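Side-chain contacts in fuculose-1-phosphate aldolase (Glaciozyma antarctica, PDB 4XXF), which binds a zinc ion, belongs to the class II aldolase and adducin family, and assembles as four copies of one chain: residues S103-A108 with L184-T189; A114-H119 with D191-W196; S127-P132 with V206-D211; L133-Q138 with A142-V147; G164-A169 with I176-H181. All blocks are in the same frame, centred on the assembly; numbering follows the deposited sequence.

Contact 1: S103-A108 with L184-T189; sequences SAIHKA and LTVGTT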
# COMPACT_ATOMS: atom_id res chain seq x y z
N SER A 103 -30.73 12.03 1.90
CA SER A 103 -31.93 12.79 1.64
C SER A 103 -32.28 13.69 2.82
O SER A 103 -32.64 14.87 2.64
CB SER A 103 -33.09 11.85 1.33
OG SER A 103 -34.23 12.60 0.98
N ALA A 104 -32.17 13.15 4.04
CA ALA A 104 -32.46 13.93 5.25
C ALA A 104 -31.52 15.13 5.36
O ALA A 104 -31.97 16.23 5.69
CB ALA A 104 -32.35 13.06 6.49
N ILE A 105 -30.24 14.95 5.07
CA ILE A 105 -29.32 16.07 5.12
C ILE A 105 -29.61 17.12 4.03
O ILE A 105 -29.64 18.32 4.31
CB ILE A 105 -27.85 15.60 5.00
CG1 ILE A 105 -27.47 14.71 6.19
CG2 ILE A 105 -26.92 16.81 4.89
CD1 ILE A 105 -26.19 13.91 5.96
N HIS A 106 -29.80 16.67 2.78
CA HIS A 106 -30.13 17.58 1.68
C HIS A 106 -31.39 18.41 1.99
O HIS A 106 -31.50 19.58 1.62
CB HIS A 106 -30.35 16.82 0.35
CG HIS A 106 -29.10 16.31 -0.32
ND1 HIS A 106 -28.14 17.13 -0.86
CD2 HIS A 106 -28.72 15.04 -0.61
CE1 HIS A 106 -27.20 16.39 -1.42
NE2 HIS A 106 -27.53 15.12 -1.28
N LYS A 107 -32.36 17.80 2.68
CA LYS A 107 -33.61 18.47 3.01
C LYS A 107 -33.38 19.54 4.08
O LYS A 107 -33.92 20.64 4.00
CB LYS A 107 -34.64 17.46 3.50
CG LYS A 107 -36.03 18.05 3.70
CD LYS A 107 -36.88 17.18 4.61
CE LYS A 107 -36.95 15.75 4.12
NZ LYS A 107 -36.78 14.76 5.23
N ALA A 108 -32.55 19.20 5.06
CA ALA A 108 -32.27 20.09 6.18
C ALA A 108 -31.40 21.27 5.76
O ALA A 108 -31.54 22.38 6.27
CB ALA A 108 -31.59 19.34 7.31
N LEU A 184 -18.78 10.60 6.95
CA LEU A 184 -19.64 11.24 5.97
C LEU A 184 -19.26 12.72 5.87
O LEU A 184 -19.02 13.37 6.90
CB LEU A 184 -21.11 11.07 6.36
CG LEU A 184 -22.18 11.71 5.47
CD1 LEU A 184 -23.47 10.93 5.54
CD2 LEU A 184 -22.46 13.16 5.86
N THR A 185 -19.20 13.24 4.64
CA THR A 185 -18.87 14.65 4.44
C THR A 185 -19.90 15.29 3.53
O THR A 185 -20.58 14.61 2.76
CB THR A 185 -17.47 14.86 3.83
OG1 THR A 185 -17.43 14.24 2.54
CG2 THR A 185 -16.41 14.25 4.73
N VAL A 186 -20.02 16.62 3.63
CA VAL A 186 -20.95 17.36 2.80
C VAL A 186 -20.25 18.56 2.19
O VAL A 186 -19.21 19.00 2.69
CB VAL A 186 -22.19 17.85 3.61
CG1 VAL A 186 -22.85 16.67 4.32
CG2 VAL A 186 -21.78 18.93 4.61
N GLY A 187 -20.79 19.07 1.09
CA GLY A 187 -20.21 20.23 0.45
C GLY A 187 -21.21 21.05 -0.33
O GLY A 187 -22.25 20.56 -0.76
N THR A 188 -20.86 22.32 -0.54
CA THR A 188 -21.61 23.16 -1.45
C THR A 188 -21.29 22.79 -2.89
O THR A 188 -22.00 23.20 -3.81
CB THR A 188 -21.32 24.65 -1.23
OG1 THR A 188 -19.94 24.93 -1.48
CG2 THR A 188 -21.70 25.07 0.20
N THR A 189 -20.21 22.02 -3.08
CA THR A 189 -19.86 21.44 -4.37
C THR A 189 -19.47 20.00 -4.16
O THR A 189 -19.11 19.61 -3.04
CB THR A 189 -18.70 22.15 -5.09
OG1 THR A 189 -17.53 22.12 -4.25
CG2 THR A 189 -19.06 23.59 -5.44

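Contact 2: A114-H119 with D191-W196; sequences AICHSH and DSAVAW. With ZN (zinc ion), chain B.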
# COMPACT_ATOMS: atom_id res chain seq x y z
N ALA A 114 -23.76 18.31 -2.35
CA ALA A 114 -23.15 17.00 -2.50
C ALA A 114 -22.82 16.38 -1.16
O ALA A 114 -22.44 17.09 -0.22
CB ALA A 114 -21.88 17.10 -3.34
N ILE A 115 -22.97 15.06 -1.09
CA ILE A 115 -22.69 14.32 0.14
C ILE A 115 -21.91 13.07 -0.22
O ILE A 115 -22.25 12.40 -1.19
CB ILE A 115 -24.01 13.96 0.89
CG1 ILE A 115 -24.82 15.23 1.21
CG2 ILE A 115 -23.72 13.15 2.15
CD1 ILE A 115 -26.17 14.94 1.82
N CYS A 116 -20.87 12.77 0.56
CA CYS A 116 -20.03 11.58 0.36
C CYS A 116 -20.03 10.68 1.57
O CYS A 116 -19.80 11.14 2.69
CB CYS A 116 -18.58 11.96 0.08
SG CYS A 116 -18.28 13.02 -1.33
N HIS A 117 -20.24 9.39 1.34
CA HIS A 117 -20.11 8.41 2.39
C HIS A 117 -19.55 7.11 1.82
O HIS A 117 -19.97 6.64 0.78
CB HIS A 117 -21.47 8.15 3.03
CG HIS A 117 -21.46 7.02 4.01
ND1 HIS A 117 -20.73 7.04 5.18
CD2 HIS A 117 -22.08 5.82 3.98
CE1 HIS A 117 -20.91 5.91 5.83
NE2 HIS A 117 -21.72 5.14 5.12
N SER A 118 -18.58 6.53 2.52
CA SER A 118 -17.99 5.27 2.13
C SER A 118 -17.37 4.66 3.36
O SER A 118 -16.98 5.39 4.28
CB SER A 118 -16.95 5.48 1.03
OG SER A 118 -16.56 4.26 0.42
N HIS A 119 -17.27 3.34 3.40
CA HIS A 119 -16.72 2.65 4.56
C HIS A 119 -15.22 2.48 4.42
O HIS A 119 -14.71 1.37 4.31
CB HIS A 119 -17.43 1.32 4.76
CG HIS A 119 -18.88 1.47 5.10
ND1 HIS A 119 -19.67 0.40 5.46
CD2 HIS A 119 -19.68 2.56 5.15
CE1 HIS A 119 -20.90 0.83 5.70
NE2 HIS A 119 -20.93 2.14 5.53
N ASP A 191 -16.82 18.86 -5.37
CA ASP A 191 -15.38 18.96 -5.15
C ASP A 191 -15.03 19.16 -3.68
O ASP A 191 -14.17 18.47 -3.15
CB ASP A 191 -14.81 20.12 -5.97
CG ASP A 191 -15.09 19.99 -7.45
OD1 ASP A 191 -14.13 20.06 -8.25
OD2 ASP A 191 -16.27 19.82 -7.84
N SER A 192 -15.71 20.09 -3.02
CA SER A 192 -15.37 20.32 -1.62
C SER A 192 -15.75 19.13 -0.75
O SER A 192 -14.99 18.76 0.13
CB SER A 192 -16.00 21.61 -1.09
OG SER A 192 -17.42 21.53 -1.04
N ALA A 193 -16.89 18.49 -1.00
CA ALA A 193 -17.25 17.30 -0.24
C ALA A 193 -16.18 16.21 -0.37
O ALA A 193 -15.85 15.53 0.60
CB ALA A 193 -18.60 16.76 -0.69
N VAL A 194 -15.64 16.06 -1.57
CA VAL A 194 -14.58 15.10 -1.84
C VAL A 194 -13.29 15.48 -1.11
O VAL A 194 -12.66 14.62 -0.48
CB VAL A 194 -14.33 14.97 -3.35
CG1 VAL A 194 -13.05 14.21 -3.64
CG2 VAL A 194 -15.49 14.26 -4.01
N ALA A 195 -12.90 16.76 -1.15
CA ALA A 195 -11.72 17.20 -0.42
C ALA A 195 -11.86 16.88 1.05
O ALA A 195 -10.93 16.36 1.67
CB ALA A 195 -11.47 18.70 -0.60
N TRP A 196 -13.02 17.18 1.63
CA TRP A 196 -13.19 16.93 3.06
C TRP A 196 -13.10 15.44 3.38
O TRP A 196 -12.53 15.07 4.41
CB TRP A 196 -14.50 17.51 3.58
CG TRP A 196 -14.74 18.96 3.26
CD1 TRP A 196 -15.96 19.51 2.95
CD2 TRP A 196 -13.80 20.05 3.27
NE1 TRP A 196 -15.82 20.86 2.74
CE2 TRP A 196 -14.51 21.21 2.91
CE3 TRP A 196 -12.42 20.16 3.52
CZ2 TRP A 196 -13.90 22.47 2.84
CZ3 TRP A 196 -11.82 21.40 3.43
CH2 TRP A 196 -12.56 22.54 3.08
ZN ZN B . -22.64 3.34 5.69
O HOH W 1 -23.93 1.84 6.10
O HOH W 2 -23.13 2.77 3.65
O HOH W 3 -24.55 4.43 5.66

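Contact 3: S127-P132 with V206-D211; sequences SSLGKP and VQLLAD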
# COMPACT_ATOMS: atom_id res chain seq x y z
N SER A 127 -13.42 5.44 13.87
CA SER A 127 -14.78 5.61 14.39
C SER A 127 -15.13 4.56 15.44
O SER A 127 -16.05 4.77 16.23
CB SER A 127 -15.81 5.55 13.26
OG SER A 127 -16.11 4.21 12.88
N SER A 128 -14.43 3.43 15.46
CA SER A 128 -14.72 2.40 16.45
C SER A 128 -14.22 2.79 17.85
O SER A 128 -14.53 2.11 18.83
CB SER A 128 -14.12 1.05 16.03
OG SER A 128 -12.70 1.01 16.18
N LEU A 129 -13.46 3.87 17.95
CA LEU A 129 -12.94 4.34 19.24
C LEU A 129 -13.86 5.35 19.93
O LEU A 129 -13.68 5.64 21.10
CB LEU A 129 -11.55 4.97 19.04
CG LEU A 129 -10.48 4.07 18.43
CD1 LEU A 129 -9.23 4.91 18.18
CD2 LEU A 129 -10.17 2.89 19.32
N GLY A 130 -14.83 5.88 19.19
CA GLY A 130 -15.77 6.85 19.74
C GLY A 130 -15.10 8.08 20.34
O GLY A 130 -15.51 8.58 21.39
N LYS A 131 -14.07 8.56 19.66
CA LYS A 131 -13.30 9.74 20.06
C LYS A 131 -13.46 10.85 19.02
O LYS A 131 -13.59 10.57 17.83
CB LYS A 131 -11.82 9.40 20.17
CG LYS A 131 -11.45 8.43 21.25
CD LYS A 131 -9.95 8.19 21.20
CE LYS A 131 -9.49 7.33 22.36
NZ LYS A 131 -8.01 7.20 22.36
N PRO A 132 -13.43 12.11 19.47
CA PRO A 132 -13.39 13.20 18.49
C PRO A 132 -12.06 13.23 17.75
O PRO A 132 -11.04 12.75 18.26
CB PRO A 132 -13.57 14.45 19.34
CG PRO A 132 -13.03 14.08 20.67
CD PRO A 132 -13.38 12.62 20.85
N VAL A 206 -3.64 9.23 10.20
CA VAL A 206 -2.58 9.87 10.96
C VAL A 206 -2.79 9.69 12.47
O VAL A 206 -1.85 9.36 13.19
CB VAL A 206 -2.51 11.38 10.60
CG1 VAL A 206 -1.71 12.14 11.63
CG2 VAL A 206 -1.91 11.55 9.20
N GLN A 207 -4.01 9.87 12.95
CA GLN A 207 -4.26 9.72 14.37
C GLN A 207 -4.05 8.27 14.83
O GLN A 207 -3.50 8.05 15.90
CB GLN A 207 -5.67 10.19 14.76
CG GLN A 207 -5.93 10.02 16.27
CD GLN A 207 -6.97 10.95 16.86
OE1 GLN A 207 -7.54 11.81 16.17
NE2 GLN A 207 -7.22 10.78 18.14
N LEU A 208 -4.49 7.30 14.02
CA LEU A 208 -4.28 5.89 14.37
C LEU A 208 -2.78 5.57 14.46
O LEU A 208 -2.33 4.87 15.37
CB LEU A 208 -4.96 4.96 13.36
CG LEU A 208 -6.49 5.01 13.40
CD1 LEU A 208 -7.08 4.43 12.12
CD2 LEU A 208 -7.03 4.29 14.63
N LEU A 209 -1.99 6.10 13.53
CA LEU A 209 -0.53 5.92 13.54
C LEU A 209 0.11 6.54 14.77
O LEU A 209 0.90 5.92 15.48
CB LEU A 209 0.10 6.55 12.30
CG LEU A 209 -0.05 5.78 10.98
CD1 LEU A 209 0.20 6.70 9.80
CD2 LEU A 209 0.90 4.58 10.96
N ALA A 210 -0.23 7.80 15.03
CA ALA A 210 0.41 8.55 16.10
C ALA A 210 -0.03 8.04 17.48
O ALA A 210 0.81 7.89 18.38
CB ALA A 210 0.10 10.04 15.95
N ASP A 211 -1.32 7.77 17.65
CA ASP A 211 -1.81 7.33 18.96
C ASP A 211 -1.24 5.96 19.32
O ASP A 211 -1.01 5.67 20.49
CB ASP A 211 -3.34 7.28 18.99
CG ASP A 211 -3.98 8.66 19.16
OD1 ASP A 211 -3.28 9.70 19.17
OD2 ASP A 211 -5.23 8.70 19.28
O HOH W 4 -6.69 6.62 20.13
O HOH W 5 -6.09 9.86 21.65
O HOH W 6 -9.09 12.35 20.05

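Contact 4: L133-Q138 with A142-V147; sequences LAITTQ and AFYGDV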
# COMPACT_ATOMS: atom_id res chain seq x y z
N LEU A 133 -12.07 13.78 16.55
CA LEU A 133 -10.84 13.95 15.79
C LEU A 133 -9.93 14.93 16.51
O LEU A 133 -10.34 16.06 16.81
CB LEU A 133 -11.15 14.45 14.39
CG LEU A 133 -9.97 14.43 13.42
CD1 LEU A 133 -9.73 13.01 12.92
CD2 LEU A 133 -10.21 15.42 12.27
N ALA A 134 -8.70 14.52 16.81
CA ALA A 134 -7.75 15.44 17.43
C ALA A 134 -7.16 16.38 16.39
O ALA A 134 -6.83 15.97 15.28
CB ALA A 134 -6.64 14.66 18.14
N ILE A 135 -7.02 17.65 16.74
CA ILE A 135 -6.49 18.64 15.81
C ILE A 135 -4.98 18.78 16.07
O ILE A 135 -4.54 19.61 16.87
CB ILE A 135 -7.23 19.99 15.92
CG1 ILE A 135 -8.75 19.77 15.79
CG2 ILE A 135 -6.73 20.97 14.86
CD1 ILE A 135 -9.20 19.07 14.51
N THR A 136 -4.22 17.92 15.40
CA THR A 136 -2.79 17.73 15.68
C THR A 136 -1.89 17.99 14.47
O THR A 136 -0.67 17.86 14.57
CB THR A 136 -2.52 16.31 16.15
OG1 THR A 136 -2.97 15.41 15.12
CG2 THR A 136 -3.27 16.00 17.44
N THR A 137 -2.48 18.32 13.32
CA THR A 137 -1.71 18.63 12.12
C THR A 137 -2.29 19.85 11.43
O THR A 137 -3.47 20.18 11.61
CB THR A 137 -1.69 17.48 11.10
OG1 THR A 137 -3.01 17.32 10.56
CG2 THR A 137 -1.22 16.18 11.74
N GLN A 138 -1.48 20.52 10.62
CA GLN A 138 -1.98 21.65 9.86
C GLN A 138 -3.18 21.25 9.01
O GLN A 138 -4.21 21.93 9.00
CB GLN A 138 -0.87 22.22 9.00
CG GLN A 138 -1.30 23.39 8.15
CD GLN A 138 -0.14 24.03 7.45
OE1 GLN A 138 0.87 24.36 8.07
NE2 GLN A 138 -0.26 24.20 6.13
N ALA A 142 -8.48 21.96 8.92
CA ALA A 142 -9.66 22.13 8.08
C ALA A 142 -10.93 21.70 8.82
O ALA A 142 -12.04 22.09 8.44
CB ALA A 142 -9.50 21.32 6.79
N PHE A 143 -10.76 20.91 9.88
CA PHE A 143 -11.88 20.36 10.65
C PHE A 143 -12.02 20.97 12.04
O PHE A 143 -12.88 20.55 12.81
CB PHE A 143 -11.72 18.85 10.79
CG PHE A 143 -11.69 18.14 9.47
CD1 PHE A 143 -12.85 17.97 8.74
CD2 PHE A 143 -10.49 17.71 8.93
CE1 PHE A 143 -12.82 17.35 7.51
CE2 PHE A 143 -10.46 17.09 7.70
CZ PHE A 143 -11.61 16.92 6.98
N TYR A 144 -11.18 21.95 12.35
CA TYR A 144 -11.24 22.60 13.66
C TYR A 144 -12.62 23.19 13.92
O TYR A 144 -13.10 24.04 13.18
CB TYR A 144 -10.17 23.69 13.75
CG TYR A 144 -10.29 24.55 14.97
CD1 TYR A 144 -9.97 24.05 16.22
CD2 TYR A 144 -10.75 25.85 14.87
CE1 TYR A 144 -10.09 24.83 17.35
CE2 TYR A 144 -10.86 26.64 15.99
CZ TYR A 144 -10.54 26.12 17.22
OH TYR A 144 -10.66 26.92 18.33
N GLY A 145 -13.26 22.70 14.97
CA GLY A 145 -14.60 23.14 15.34
C GLY A 145 -15.66 22.84 14.30
O GLY A 145 -16.77 23.38 14.39
N ASP A 146 -15.36 21.97 13.34
CA ASP A 146 -16.26 21.78 12.21
C ASP A 146 -16.42 20.32 11.83
O ASP A 146 -16.78 20.01 10.69
CB ASP A 146 -15.78 22.58 11.00
CG ASP A 146 -16.92 23.02 10.08
OD1 ASP A 146 -18.04 23.29 10.58
OD2 ASP A 146 -16.70 23.11 8.86
N VAL A 147 -16.17 19.41 12.77
CA VAL A 147 -16.45 18.00 12.54
C VAL A 147 -17.25 17.45 13.72
O VAL A 147 -16.92 17.71 14.89
CB VAL A 147 -15.16 17.16 12.29
CG1 VAL A 147 -14.14 17.31 13.42
CG2 VAL A 147 -15.50 15.69 12.06

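Contact 5: G164-A169 with I176-H181; sequences GTIAVA and IILQNH. With ZN (zinc ion), chain B.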
# COMPACT_ATOMS: atom_id res chain seq x y z
N GLY A 164 -32.53 10.93 10.49
CA GLY A 164 -32.78 12.14 11.25
C GLY A 164 -31.74 12.39 12.33
O GLY A 164 -31.30 13.53 12.53
N THR A 165 -31.33 11.34 13.02
CA THR A 165 -30.34 11.47 14.08
C THR A 165 -29.00 11.96 13.52
O THR A 165 -28.35 12.80 14.12
CB THR A 165 -30.14 10.13 14.82
OG1 THR A 165 -31.37 9.77 15.47
CG2 THR A 165 -29.05 10.26 15.87
N ILE A 166 -28.60 11.45 12.35
CA ILE A 166 -27.35 11.88 11.73
C ILE A 166 -27.42 13.34 11.27
O ILE A 166 -26.50 14.12 11.51
CB ILE A 166 -26.98 10.97 10.54
CG1 ILE A 166 -26.58 9.58 11.06
CG2 ILE A 166 -25.84 11.57 9.74
CD1 ILE A 166 -26.46 8.50 9.98
N ALA A 167 -28.53 13.73 10.65
CA ALA A 167 -28.69 15.11 10.21
C ALA A 167 -28.65 16.07 11.40
O ALA A 167 -28.01 17.12 11.34
CB ALA A 167 -29.98 15.29 9.42
N VAL A 168 -29.34 15.71 12.49
CA VAL A 168 -29.34 16.55 13.68
C VAL A 168 -27.93 16.65 14.26
O VAL A 168 -27.49 17.74 14.64
CB VAL A 168 -30.32 16.01 14.74
CG1 VAL A 168 -30.08 16.68 16.09
CG2 VAL A 168 -31.75 16.24 14.28
N ALA A 169 -27.20 15.54 14.30
CA ALA A 169 -25.86 15.55 14.87
C ALA A 169 -24.89 16.39 14.03
O ALA A 169 -24.01 17.04 14.57
CB ALA A 169 -25.34 14.13 15.02
N ILE A 176 -18.89 14.42 9.61
CA ILE A 176 -19.26 13.73 10.83
C ILE A 176 -18.57 12.37 10.88
O ILE A 176 -18.45 11.66 9.87
CB ILE A 176 -20.81 13.59 10.97
CG1 ILE A 176 -21.19 12.94 12.30
CG2 ILE A 176 -21.41 12.82 9.78
CD1 ILE A 176 -22.66 13.12 12.68
N ILE A 177 -18.08 12.03 12.06
CA ILE A 177 -17.57 10.70 12.35
C ILE A 177 -18.70 9.93 12.99
O ILE A 177 -19.21 10.32 14.04
CB ILE A 177 -16.34 10.75 13.26
CG1 ILE A 177 -15.25 11.58 12.58
CG2 ILE A 177 -15.86 9.35 13.60
CD1 ILE A 177 -13.96 11.69 13.36
N LEU A 178 -19.13 8.87 12.31
CA LEU A 178 -20.23 8.04 12.76
C LEU A 178 -19.67 6.85 13.51
O LEU A 178 -19.04 5.98 12.91
CB LEU A 178 -21.08 7.58 11.58
CG LEU A 178 -21.61 8.71 10.68
CD1 LEU A 178 -22.11 8.13 9.37
CD2 LEU A 178 -22.70 9.50 11.39
N GLN A 179 -19.87 6.81 14.82
CA GLN A 179 -19.26 5.76 15.63
C GLN A 179 -19.63 4.37 15.12
O GLN A 179 -20.79 4.10 14.77
CB GLN A 179 -19.67 5.92 17.10
CG GLN A 179 -18.95 4.99 18.04
CD GLN A 179 -19.43 5.17 19.45
OE1 GLN A 179 -19.30 6.25 20.03
NE2 GLN A 179 -19.99 4.12 20.02
N ASN A 180 -18.61 3.51 15.05
CA ASN A 180 -18.76 2.12 14.59
C ASN A 180 -19.25 2.02 13.16
O ASN A 180 -19.91 1.05 12.80
CB ASN A 180 -19.73 1.34 15.49
CG ASN A 180 -19.38 1.42 16.96
OD1 ASN A 180 -20.16 1.93 17.77
ND2 ASN A 180 -18.21 0.90 17.33
N HIS A 181 -18.94 3.00 12.33
CA HIS A 181 -19.52 3.06 11.00
C HIS A 181 -18.51 3.63 10.03
O HIS A 181 -18.01 2.91 9.15
CB HIS A 181 -20.82 3.88 11.06
CG HIS A 181 -21.59 3.90 9.78
ND1 HIS A 181 -22.82 4.52 9.67
CD2 HIS A 181 -21.33 3.37 8.55
CE1 HIS A 181 -23.27 4.39 8.43
NE2 HIS A 181 -22.39 3.69 7.74
ZN ZN B . -22.64 3.34 5.69
O HOH W 1 -23.93 1.84 6.10
O HOH W 2 -23.13 2.77 3.65
O HOH W 3 -24.55 4.43 5.66

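Contact 1: S103-A108 with L184-T189
I105, on the side of helix 96-108, meets the side chains of L184 and V186 on strand 182-187, and these three residues make the whole contact. The tight part lies between I105 and L184, which reach for each other tip to tip: CD1 of I105 stands 3.8 Å from CD2 of L184 and 4.1 Å from its CD1, so the isoleucine methyl rests against both ends of the leucine fork. L184 comes forward because its CG is anti to its backbone N (chi1 178°), which carries the fork off the strand toward the helix. I105 uses its other branch on V186, and there the side chains cross obliquely, CG2 of I105 lying 4.1 Å from CG1 of V186. The backbones stay well apart, with 8.8 Å between the CA atoms of I105 and V186, and methyl groups alone bridge the distance. I115 of strand 114-118 also packs on I105 and L184, while L170 of helix 163-170 packs on I105 and V186, so the apolar cluster is closed by neighbours and all three residues are buried. On the solvent side of the same helix K107 and A108 are exposed and take no part. T185, between the two contacting strand residues, faces the other layer and gives its OG1 to A193 O in a hydrogen bond. A helix laid on one face of a mixed sheet, with alternate strand residues feeding the core, is the layered alpha/beta architecture of the AraD-like class II aldolase fold.

Contact 2: A114-H119 with D191-W196
The strand that carries H117, and leads to H119, of the zinc site is backed by helix 190-213, and the backing rests on A114 and C116 against A193 and V194. Strand 114-118 and helix 191-196 run nearly alongside each other, 27° between their directions and 7.6 Å between their axes at closest approach. The thiol of C116 does most of the touching: its SG lies 3.8 Å from A193 CB and 4.1 Å from V194 CG2, the sulfur seated between two consecutive helix residues. It gets there with SG anti to the carbonyl carbon, beside the residue's own backbone N (chi1 -57°). One pleat back, the methyl groups of A114 and A193 meet at 4.2 Å between their CB atoms. Such small side chains let helix and strand lie close, and all four residues are buried. H117, next in sequence to C116, lies on the sheet's other side, and its NE2 binds zinc at 2.1 Å; H119 NE2, just past the strand, binds at 2.1 Å as well. H117 ND1 is hydrogen-bonded to L183 O, and H119 ND1 to OD1 of D139 of a neighbouring subunit, so both rings are held from behind. With H181 and three waters the ion is six-coordinate, each water opposite a histidine: the three-histidine zinc site of a class II aldolase, set at the end of an inner strand of the sheet.

Contact 3: S127-P132 with V206-D211
Apolar packing first: CD1 of L129 touches CD2 of L208 at 4.2 Å, a single methyl contact between the loop that follows helix 121-127 and the side of helix 190-213. Y122 and A125 pack on L208 as well, and A213 of a neighbouring subunit lies against it, so this end of the contact is buried in the assembly. The polar half is carried by water. K131 sends out a side chain extended beyond CG, yet its NZ stops 4.4 Å from D211 OD2, too far for a salt bridge. Water 4 fills the gap, accepting from K131 NZ at 2.7 Å and donating to D211 OD2 at 2.7 Å; water 5 makes a second link, 2.8 Å from D211 OD2 but weak at K131 NZ. The loop reaches this position through a type I beta turn from S127 to G130, and G130, the first residue to leave the helical conformation, has positive phi (57°), an ordinary way for a helix to end on glycine. Hydrogen bonds of the Q207 side-chain amide make the third group. Along the helix, Q207 NE2 donates to D211 OD2 over 3.1 Å at 162°, one turn on, and meets the syn side of the carboxylate 28° out of its plane. The same OD2 therefore takes three donors, Q207 and the two waters, which should fix the carboxylate and probably favours its charged form. Q207 NE2 also gives to water 6 at 3.1 Å, and this water donates to P132 O at 2.7 Å. The other end of the amide, OE1, accepts from A134 N.

Contact 4: L133-Q138 with A142-V147
The ring of F143 receives CD2 of L133 at a slant, and A142 CB lies over one of its faces, offset toward the rim. L133 CD2 comes within 4.0 Å of F143 CB and 4.1 Å of F143 CD2, gripping the root of the ring more than its far end. The ring of Y144 is met differently: CG1 of I135 stands at its edge, near the ring plane, 4.5 Å from CD1 of Y144, while its OH is hydrogen-bonded to E221. CD1 of I135 lies against the backbone where F143 joins Y144, 4.1 Å from Y144 N and 4.5 Å from F143 CB. Here F143 to D146 form a type II beta turn, closed by D146 N to F143 O at 2.9 Å, with G145 at its third position and positive phi (63°). The turn sits in the long loop between helix 121-127 and strand 147-150 and sends the chain back past 133-138. Just past the turn, V147 faces the start of 133-138, and its CG1 lies 4.2 Å from L133 CB. L133 puts CG anti to its backbone N (chi1 -170°), which sends the two methyls away from its own N and lets CD2 come to F143. Behind this layer, L200 of helix 190-213 packs on both L133 and F143, so the loop is folded down onto that helix. At the far end Q138 turns away from A142 and packs on H181 of a neighbouring subunit, with its side chain about 4 Å from the zinc ion of that neighbouring subunit.

Contact 5: G164-A169 with I176-H181
I166 and A169, one turn apart on helix 163-170, touch L178 and I176 of strand 175-178. At the start of the segment the backbone N of G164 and that of T165 are bonded to the carboxylate of E162, and the T165 side chain is exposed. I166 then lays its whole side chain against one methyl: CD2 of L178 is 3.9 Å from I166 CG1 and 4.1 Å from both CG2 and CD1. The two side chains cross at about a right angle. The carbonyl of I166 is brushed by I176 CD1 at 4.1 Å from its O. A167 points from the strand and packs on I105 of helix 96-108, while V168 is exposed. A169 finishes the contact with its CB 3.7 Å from I176 CD1; I176 reaches it because its CG1 is anti to the backbone N (chi1 -177°), leaving CG2 wedged between the backbone N and the carbonyl carbon. Past L178 the strand gives way to a bend in which N180 has positive phi and Q179 NE2 donates to N180 OD1 at 3.1 Å; N180 ND2 is bonded to T136 O of a neighbouring subunit. The bend brings H181 round to zinc, its NE2 at 2.1 Å, with water 3 in plane at the ring's edge. Strand 147-150, helix 163-170 and the parallel strand 175-178 make a beta-alpha-beta crossover, one whose second strand runs on into the metal site.

Contacts 1, 2 and 5 share one sheet, in which T185 O accepts from C116 N at 2.9 Å and I176 N donates to L184 O at 2.9 Å. Contacts 1 and 5 lie on one face of it, their centres 12 Å apart; the helix of contact 2 lies on the other. Contacts 2 and 5 meet at the zinc, where NE2 of H117 and NE2 of H181 are 3.1 Å apart. Segment 127-132 of contact 3 joins the metal-bearing bend, S127 OG lying 3.1 Å from H181 N in a probable hydrogen bond. Along the chain contact 4 lies inside the loop closed by contact 3, and the packing of W196 on F143 joins it to contact 2.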